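Side-chain contacts in PKS_KS domain-containing protein (Photorhabdus luminescens subsp. laumondii, PDB 6SMO), which probably acts as a beta-ketoacyl-ACP synthase of the thiolase-like superfamily, and holds a long polyketone chain in its pocket: residues Val125-Ala130 / Thr172-Lys177; Ala193-Leu198 / Ile377-Leu382; Lys317-Ser322 / Val434-Ala439. All blocks are in the same frame, centred on the assembly; numbering follows the deposited sequence.

Contact 1 (Val125-Ala130 / Thr172-Lys177); sequences VAIATA and TSVAKK
Ile127 turns CG1 beside its backbone N (chi1 -61°), and its extended chi2 of 167° carries CD1 out to Val174 on the helix. There CD1 meets CG2 of Val174 at 3.6 Å and its CB at 3.8 Å. The isoleucine comes in at a slant to the valine, with its methyl end against the branched end of Val174. Val125 makes its closest approach through CG2, the branch beside its backbone N. This methyl is 3.7 Å from CB of Ala175, and CG1 of Val174 is a looser neighbour. The contact is apolar throughout and all four residues are buried. Helix 169-178 packs on one face of strand 123-128. The axes of 125-128 and 172-177 run roughly antiparallel (152°) and approach to 8.5 Å. The helix is an outer one of the layered thiolase fold. Leu214 of the adjoining strand touches both Ile127 and Val174. On the helix, Ala175 also packs on Phe251 of the Ketoacyl_synth_N domain-containing chain. At the far end of Val125-Ala130, Ala130 touches the bound polyketone.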
loop_
_atom_site.group_PDB
_atom_site.type_symbol
_atom_site.label_atom_id
_atom_site.label_comp_id
_atom_site.label_asym_id
_atom_site.label_seq_id
_atom_site.Cartn_x
_atom_site.Cartn_y
_atom_site.Cartn_z
ATOM N N VAL B 125 -9.209 -6.738 12.333
ATOM C CA VAL B 125 -7.729 -6.752 12.131
ATOM C C VAL B 125 -7.373 -5.756 11.020
ATOM O O VAL B 125 -8.200 -5.560 10.111
ATOM C CB VAL B 125 -7.224 -8.171 11.799
ATOM C CG1 VAL B 125 -5.722 -8.205 11.555
ATOM C CG2 VAL B 125 -7.603 -9.169 12.882
ATOM N N ALA B 126 -6.183 -5.152 11.106
ATOM C CA ALA B 126 -5.606 -4.241 10.089
ATOM C C ALA B 126 -4.074 -4.311 10.151
ATOM O O ALA B 126 -3.462 -3.425 10.777
ATOM C CB ALA B 126 -6.114 -2.836 10.307
ATOM N N ILE B 127 -3.489 -5.343 9.534
ATOM C CA ILE B 127 -2.013 -5.563 9.451
ATOM C C ILE B 127 -1.551 -5.190 8.039
ATOM O O ILE B 127 -1.955 -5.881 7.082
ATOM C CB ILE B 127 -1.638 -7.012 9.825
ATOM C CG1 ILE B 127 -2.051 -7.340 11.264
ATOM C CG2 ILE B 127 -0.155 -7.264 9.594
ATOM C CD1 ILE B 127 -1.997 -8.811 11.607
ATOM N N ALA B 128 -0.732 -4.140 7.930
ATOM C CA ALA B 128 -0.238 -3.563 6.658
ATOM C C ALA B 128 1.121 -4.172 6.293
ATOM O O ALA B 128 1.765 -4.780 7.172
ATOM C CB ALA B 128 -0.144 -2.063 6.786
ATOM N N THR B 129 1.530 -4.006 5.033
ATOM C CA THR B 129 2.831 -4.473 4.483
ATOM C C THR B 129 3.121 -3.727 3.178
ATOM O O THR B 129 2.153 -3.351 2.490
ATOM C CB THR B 129 2.826 -5.992 4.261
ATOM O OG1 THR B 129 4.179 -6.414 4.080
ATOM C CG2 THR B 129 1.992 -6.419 3.074
ATOM N N ALA B 130 4.398 -3.562 2.848
ATOM C CA ALA B 130 4.808 -2.911 1.589
ATOM C C ALA B 130 5.037 -3.975 0.505
ATOM O O ALA B 130 4.565 -3.752 -0.614
ATOM C CB ALA B 130 6.039 -2.082 1.836
ATOM N N THR B 172 -5.316 -12.170 7.795
ATOM C CA THR B 172 -6.325 -13.264 7.835
ATOM C C THR B 172 -5.925 -14.322 8.873
ATOM O O THR B 172 -6.832 -14.828 9.564
ATOM C CB THR B 172 -6.523 -13.891 6.449
ATOM O OG1 THR B 172 -5.252 -14.313 5.957
ATOM C CG2 THR B 172 -7.163 -12.939 5.463
ATOM N N SER B 173 -4.632 -14.651 8.968
ATOM C CA SER B 173 -4.076 -15.660 9.909
ATOM C C SER B 173 -4.331 -15.224 11.357
ATOM O O SER B 173 -4.721 -16.086 12.173
ATOM C CB SER B 173 -2.608 -15.897 9.660
ATOM O OG SER B 173 -2.396 -16.467 8.377
ATOM N N VAL B 174 -4.113 -13.939 11.657
ATOM C CA VAL B 174 -4.313 -13.333 13.009
ATOM C C VAL B 174 -5.817 -13.268 13.308
ATOM O O VAL B 174 -6.200 -13.585 14.453
ATOM C CB VAL B 174 -3.643 -11.946 13.109
ATOM C CG1 VAL B 174 -4.073 -11.183 14.354
ATOM C CG2 VAL B 174 -2.127 -12.060 13.058
ATOM N N ALA B 175 -6.628 -12.874 12.319
ATOM C CA ALA B 175 -8.107 -12.791 12.409
ATOM C C ALA B 175 -8.690 -14.177 12.712
ATOM O O ALA B 175 -9.656 -14.251 13.498
ATOM C CB ALA B 175 -8.673 -12.221 11.130
ATOM N N LYS B 176 -8.123 -15.228 12.108
ATOM C CA LYS B 176 -8.524 -16.648 12.314
ATOM C C LYS B 176 -8.216 -17.074 13.756
ATOM O O LYS B 176 -9.073 -17.746 14.362
ATOM C CB LYS B 176 -7.802 -17.564 11.318
ATOM C CG LYS B 176 -8.508 -17.757 9.983
ATOM C CD LYS B 176 -9.481 -18.918 9.976
ATOM C CE LYS B 176 -8.799 -20.263 9.830
ATOM N NZ LYS B 176 -9.757 -21.384 9.979
ATOM N N LYS B 177 -7.045 -16.690 14.277
ATOM C CA LYS B 177 -6.487 -17.187 15.565
ATOM C C LYS B 177 -7.311 -16.662 16.751
ATOM O O LYS B 177 -7.551 -17.454 17.683
ATOM C CB LYS B 177 -5.015 -16.783 15.708
ATOM C CG LYS B 177 -4.256 -17.504 16.815
ATOM C CD LYS B 177 -2.775 -17.186 16.851
ATOM C CE LYS B 177 -2.039 -17.902 17.963
ATOM N NZ LYS B 177 -1.903 -19.354 17.694
#

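Contact 2 (Ala193-Leu198 / Ile377-Leu382); sequences AGLDAL and IESVAL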
loop_
_atom_site.group_PDB
_atom_site.type_symbol
_atom_site.label_atom_id
_atom_site.label_comp_id
_atom_site.label_asym_id
_atom_site.label_seq_id
_atom_site.Cartn_x
_atom_site.Cartn_y
_atom_site.Cartn_z
ATOM N N ALA B 193 1.996 2.637 5.007
ATOM C CA ALA B 193 0.994 1.571 5.256
ATOM C C ALA B 193 0.793 1.351 6.761
ATOM O O ALA B 193 -0.368 1.162 7.171
ATOM C CB ALA B 193 1.434 0.303 4.566
ATOM N N GLY B 194 1.878 1.369 7.541
ATOM C CA GLY B 194 1.855 1.177 9.004
ATOM C C GLY B 194 0.893 2.131 9.694
ATOM O O GLY B 194 -0.000 1.639 10.411
ATOM N N LEU B 195 1.060 3.441 9.481
ATOM C CA LEU B 195 0.208 4.505 10.085
ATOM C C LEU B 195 -1.188 4.480 9.453
ATOM O O LEU B 195 -2.153 4.826 10.160
ATOM C CB LEU B 195 0.854 5.881 9.885
ATOM C CG LEU B 195 2.140 6.163 10.663
ATOM C CD1 LEU B 195 2.395 7.660 10.724
ATOM C CD2 LEU B 195 2.096 5.586 12.072
ATOM N N ASP B 196 -1.287 4.116 8.172
ATOM C CA ASP B 196 -2.572 4.050 7.423
ATOM C C ASP B 196 -3.444 2.931 8.007
ATOM O O ASP B 196 -4.676 3.118 8.060
ATOM C CB ASP B 196 -2.330 3.879 5.920
ATOM C CG ASP B 196 -1.718 5.099 5.252
ATOM O OD1 ASP B 196 -1.531 6.120 5.945
ATOM O OD2 ASP B 196 -1.437 5.023 4.041
ATOM N N ALA B 197 -2.828 1.823 8.434
ATOM C CA ALA B 197 -3.491 0.691 9.125
ATOM C C ALA B 197 -4.009 1.155 10.491
ATOM O O ALA B 197 -5.148 0.795 10.845
ATOM C CB ALA B 197 -2.537 -0.469 9.259
ATOM N N LEU B 198 -3.197 1.923 11.226
ATOM C CA LEU B 198 -3.577 2.553 12.520
ATOM C C LEU B 198 -4.681 3.590 12.274
ATOM O O LEU B 198 -5.593 3.692 13.117
ATOM C CB LEU B 198 -2.342 3.201 13.157
ATOM C CG LEU B 198 -1.269 2.232 13.655
ATOM C CD1 LEU B 198 0.043 2.958 13.907
ATOM C CD2 LEU B 198 -1.726 1.513 14.914
ATOM N N ILE B 377 6.629 -0.227 14.420
ATOM C CA ILE B 377 7.702 -0.440 15.440
ATOM C C ILE B 377 7.960 0.889 16.166
ATOM O O ILE B 377 8.091 0.867 17.405
ATOM C CB ILE B 377 8.985 -1.017 14.801
ATOM C CG1 ILE B 377 8.750 -2.410 14.209
ATOM C CG2 ILE B 377 10.132 -1.033 15.802
ATOM C CD1 ILE B 377 9.768 -2.818 13.169
ATOM N N GLU B 378 8.030 1.997 15.418
ATOM C CA GLU B 378 8.212 3.372 15.963
ATOM C C GLU B 378 6.956 3.794 16.737
ATOM O O GLU B 378 7.104 4.538 17.723
ATOM C CB GLU B 378 8.512 4.367 14.841
ATOM C CG GLU B 378 9.917 4.254 14.283
ATOM C CD GLU B 378 10.128 4.949 12.948
ATOM O OE1 GLU B 378 9.592 6.062 12.768
ATOM O OE2 GLU B 378 10.826 4.373 12.087
ATOM N N SER B 379 5.774 3.351 16.295
ATOM C CA SER B 379 4.466 3.592 16.964
ATOM C C SER B 379 4.410 2.840 18.301
ATOM O O SER B 379 3.829 3.391 19.256
ATOM C CB SER B 379 3.303 3.221 16.074
ATOM O OG SER B 379 3.045 4.245 15.124
ATOM N N VAL B 380 4.980 1.631 18.363
ATOM C CA VAL B 380 5.118 0.833 19.620
ATOM C C VAL B 380 6.082 1.573 20.556
ATOM O O VAL B 380 5.748 1.724 21.747
ATOM C CB VAL B 380 5.588 -0.611 19.343
ATOM C CG1 VAL B 380 6.049 -1.318 20.610
ATOM C CG2 VAL B 380 4.510 -1.430 18.646
ATOM N N ALA B 381 7.230 2.010 20.026
ATOM C CA ALA B 381 8.275 2.772 20.752
ATOM C C ALA B 381 7.693 4.089 21.276
ATOM O O ALA B 381 8.003 4.458 22.425
ATOM C CB ALA B 381 9.456 3.020 19.845
ATOM N N LEU B 382 6.879 4.764 20.457
ATOM C CA LEU B 382 6.215 6.055 20.785
ATOM C C LEU B 382 5.293 5.872 21.997
ATOM O O LEU B 382 5.303 6.751 22.883
ATOM C CB LEU B 382 5.436 6.539 19.558
ATOM C CG LEU B 382 4.549 7.767 19.766
ATOM C CD1 LEU B 382 5.332 8.920 20.373
ATOM C CD2 LEU B 382 3.916 8.200 18.454
#
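The hydroxyl of Ser379 meets two leucine methyls across this contact. Leu195 CD2 and Leu198 CD1 each lie 3.5 Å from Ser379 OG. The approach is van der Waals packing of methyls on an oxygen. The leucines stand one helical turn apart, and each sends a single methyl branch to the hydroxyl. Leu198 CD1 also meets the methylene, 3.9 Å from Ser379 CB. The CA atoms of Leu195 and Ser379 are 8.1 Å apart, and the leucine ends fill in between.

Ser379 finds its polar partner in its own helix. Its chi1 of -80° keeps OG beside the backbone N, and OG is hydrogen-bonded to Asn375 O one turn earlier. This gives the buried hydroxyl a partner although its neighbours across the contact are methyls.

Charged groups lie off to the sides. Asp196 forms a salt bridge with Lys153 of the Ketoacyl_synth_N domain-containing chain, and Glu378 forms one with Lys364. Leu267 of strand 263-271 touches both Leu198 and Ser379.

Helices 193-206 and 372-388 both lie deep in the subunit. Such a pair of buried helices between sheets is the central layer of the five-layered thiolase fold.

Contact 3 (Lys317-Ser322 / Val434-Ala439); sequences KDAQIS and VIVMRA
Ile321 and Ala319 pack on Val436 and Arg438 of strand 431-438. Ile321 makes the more extensive contact. Its CD1 lies 3.8 Å from CD of Arg438 and 4.2 Å from CG1 of Val436, so one methyl touches both residues. Beyond CD, the Arg438 chain carries its guanidinium past the isoleucine, and NH1 comes within 4.1 Å of Ile321 CD1. The guanidinium is tilted to that methyl. Ala319 meets Val436 as well, at CB and at the same CG1 branch: its CB is 4.1 Å from Val436 CB and 4.2 Å from Val436 CG1. The backbones are closest here, with the CA atoms of Ala319 and Val436 6.8 Å apart.

Torsions set these approaches. Arg438 is stretched out from CG to NE, with CG anti to the backbone N (chi1 -168°), which takes CD and the guanidinium across the end of Ile321 at a slant. Val436 and Arg438 lie two residues apart on the strand, and both point to the side where Ile321 sits.

The placing of Ile321 comes from the end of helix 306-319. Gln320 has a positive phi (61°) and is the C-prime residue of a Schellman motif. Ile321 N pairs with Leu316 O, and Gln320 N makes a weak bond to Lys317 O. The chain turns off the helix there and brings the isoleucine down on the sheet. Asp318 ties the last turn to its surroundings: it forms a salt bridge with Arg206 and accepts a hydrogen bond from Tyr289 N.

Ala287 of strand 284-293 touches both Ala319 and Ile321, and Thr420 of strand 420-427 touches Ile321 and Val436. Strand 431-438 lies between these two strands. Helix 306-319 packs on one of its faces, and helix 372-388 receives Met437 on the other.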
loop_
_atom_site.group_PDB
_atom_site.type_symbol
_atom_site.label_atom_id
_atom_site.label_comp_id
_atom_site.label_asym_id
_atom_site.label_seq_id
_atom_site.Cartn_x
_atom_site.Cartn_y
_atom_site.Cartn_z
ATOM N N LYS B 317 -6.041 19.158 13.356
ATOM C CA LYS B 317 -7.473 19.538 13.181
ATOM C C LYS B 317 -8.360 18.308 13.418
ATOM O O LYS B 317 -9.447 18.474 14.004
ATOM C CB LYS B 317 -7.734 20.122 11.787
ATOM C CG LYS B 317 -7.856 21.640 11.727
ATOM C CD LYS B 317 -6.529 22.368 11.751
ATOM C CE LYS B 317 -6.683 23.868 11.615
ATOM N NZ LYS B 317 -5.385 24.529 11.341
ATOM N N ASP B 318 -7.906 17.131 12.976
ATOM C CA ASP B 318 -8.626 15.835 13.115
ATOM C C ASP B 318 -8.688 15.440 14.597
ATOM O O ASP B 318 -9.742 14.930 15.026
ATOM C CB ASP B 318 -7.954 14.742 12.281
ATOM C CG ASP B 318 -8.756 13.456 12.215
ATOM O OD1 ASP B 318 -9.855 13.484 11.628
ATOM O OD2 ASP B 318 -8.287 12.445 12.771
ATOM N N ALA B 319 -7.599 15.666 15.339
ATOM C CA ALA B 319 -7.469 15.367 16.786
ATOM C C ALA B 319 -8.129 16.469 17.624
ATOM O O ALA B 319 -8.389 16.215 18.817
ATOM C CB ALA B 319 -6.011 15.213 17.149
ATOM N N GLN B 320 -8.378 17.642 17.025
ATOM C CA GLN B 320 -8.944 18.852 17.685
ATOM C C GLN B 320 -7.994 19.307 18.801
ATOM O O GLN B 320 -8.482 19.647 19.899
ATOM C CB GLN B 320 -10.355 18.578 18.216
ATOM C CG GLN B 320 -11.359 18.221 17.128
ATOM C CD GLN B 320 -12.720 17.880 17.681
ATOM O OE1 GLN B 320 -13.333 16.886 17.301
ATOM N NE2 GLN B 320 -13.207 18.708 18.592
ATOM N N ILE B 321 -6.687 19.311 18.517
ATOM C CA ILE B 321 -5.599 19.705 19.461
ATOM C C ILE B 321 -4.785 20.836 18.818
ATOM O O ILE B 321 -4.530 20.764 17.599
ATOM C CB ILE B 321 -4.723 18.488 19.827
ATOM C CG1 ILE B 321 -5.513 17.447 20.626
ATOM C CG2 ILE B 321 -3.464 18.919 20.568
ATOM C CD1 ILE B 321 -4.848 16.091 20.709
ATOM N N SER B 322 -4.400 21.836 19.617
ATOM C CA SER B 322 -3.603 23.018 19.193
ATOM C C SER B 322 -2.150 22.603 18.972
ATOM O O SER B 322 -1.626 21.784 19.723
ATOM C CB SER B 322 -3.710 24.131 20.207
ATOM O OG SER B 322 -3.022 25.291 19.763
ATOM N N VAL B 434 0.517 11.090 9.031
ATOM C CA VAL B 434 0.768 11.616 10.406
ATOM C C VAL B 434 -0.346 11.110 11.330
ATOM O O VAL B 434 -1.521 11.156 10.915
ATOM C CB VAL B 434 0.843 13.157 10.409
ATOM C CG1 VAL B 434 1.077 13.718 11.805
ATOM C CG2 VAL B 434 1.905 13.672 9.448
ATOM N N ILE B 435 0.019 10.635 12.525
ATOM C CA ILE B 435 -0.926 10.344 13.646
ATOM C C ILE B 435 -0.518 11.202 14.848
ATOM O O ILE B 435 0.696 11.389 15.060
ATOM C CB ILE B 435 -0.971 8.841 13.999
ATOM C CG1 ILE B 435 0.418 8.259 14.272
ATOM C CG2 ILE B 435 -1.702 8.057 12.921
ATOM C CD1 ILE B 435 0.401 6.982 15.077
ATOM N N VAL B 436 -1.504 11.717 15.585
ATOM C CA VAL B 436 -1.305 12.527 16.823
ATOM C C VAL B 436 -1.621 11.632 18.025
ATOM O O VAL B 436 -2.793 11.238 18.171
ATOM C CB VAL B 436 -2.180 13.796 16.816
ATOM C CG1 VAL B 436 -1.989 14.622 18.080
ATOM C CG2 VAL B 436 -1.928 14.646 15.581
ATOM N N MET B 437 -0.606 11.316 18.834
ATOM C CA MET B 437 -0.752 10.543 20.095
ATOM C C MET B 437 -0.702 11.506 21.284
ATOM O O MET B 437 -0.101 12.591 21.148
ATOM C CB MET B 437 0.346 9.485 20.230
ATOM C CG MET B 437 0.180 8.335 19.259
ATOM S SD MET B 437 0.953 6.816 19.855
ATOM C CE MET B 437 0.382 5.654 18.617
ATOM N N ARG B 438 -1.313 11.108 22.402
ATOM C CA ARG B 438 -1.584 11.977 23.576
ATOM C C ARG B 438 -1.532 11.130 24.853
ATOM O O ARG B 438 -1.943 9.953 24.800
ATOM C CB ARG B 438 -2.952 12.641 23.396
ATOM C CG ARG B 438 -3.252 13.765 24.376
ATOM C CD ARG B 438 -4.630 14.346 24.118
ATOM N NE ARG B 438 -4.973 15.429 25.029
ATOM C CZ ARG B 438 -6.125 16.095 25.020
ATOM N NH1 ARG B 438 -7.068 15.792 24.140
ATOM N NH2 ARG B 438 -6.333 17.063 25.896
ATOM N N ALA B 439 -1.038 11.711 25.951
ATOM C CA ALA B 439 -1.000 11.091 27.295
ATOM C C ALA B 439 -2.390 11.189 27.934
ATOM O O ALA B 439 -3.080 12.201 27.695
ATOM C CB ALA B 439 0.048 11.763 28.147
#

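How the contacts relate
Contact 1 comes first along the chain and closes a loop of 41 residues before contact 2 opens at Ala193. Contact 2 spans a long excursion to Ile377. Contact 3 opens inside it at Lys317 and closes near the C terminus, so contacts 2 and 3 cross. Contact 2 touches both others. Ala128 CB packs 3.8 Å from Ala197 CB, and Leu195 CD2 lies 3.7 Å from Ile435 CD1. Contacts 1 and 3 stay apart, nearest atoms about 12 Å distant. Contact 1 joins an outer helix to a strand, and contact 3 joins a helix end and the turn after it to another strand, while contact 2 joins two inner helices. Together they follow the fold's layers across the subunit.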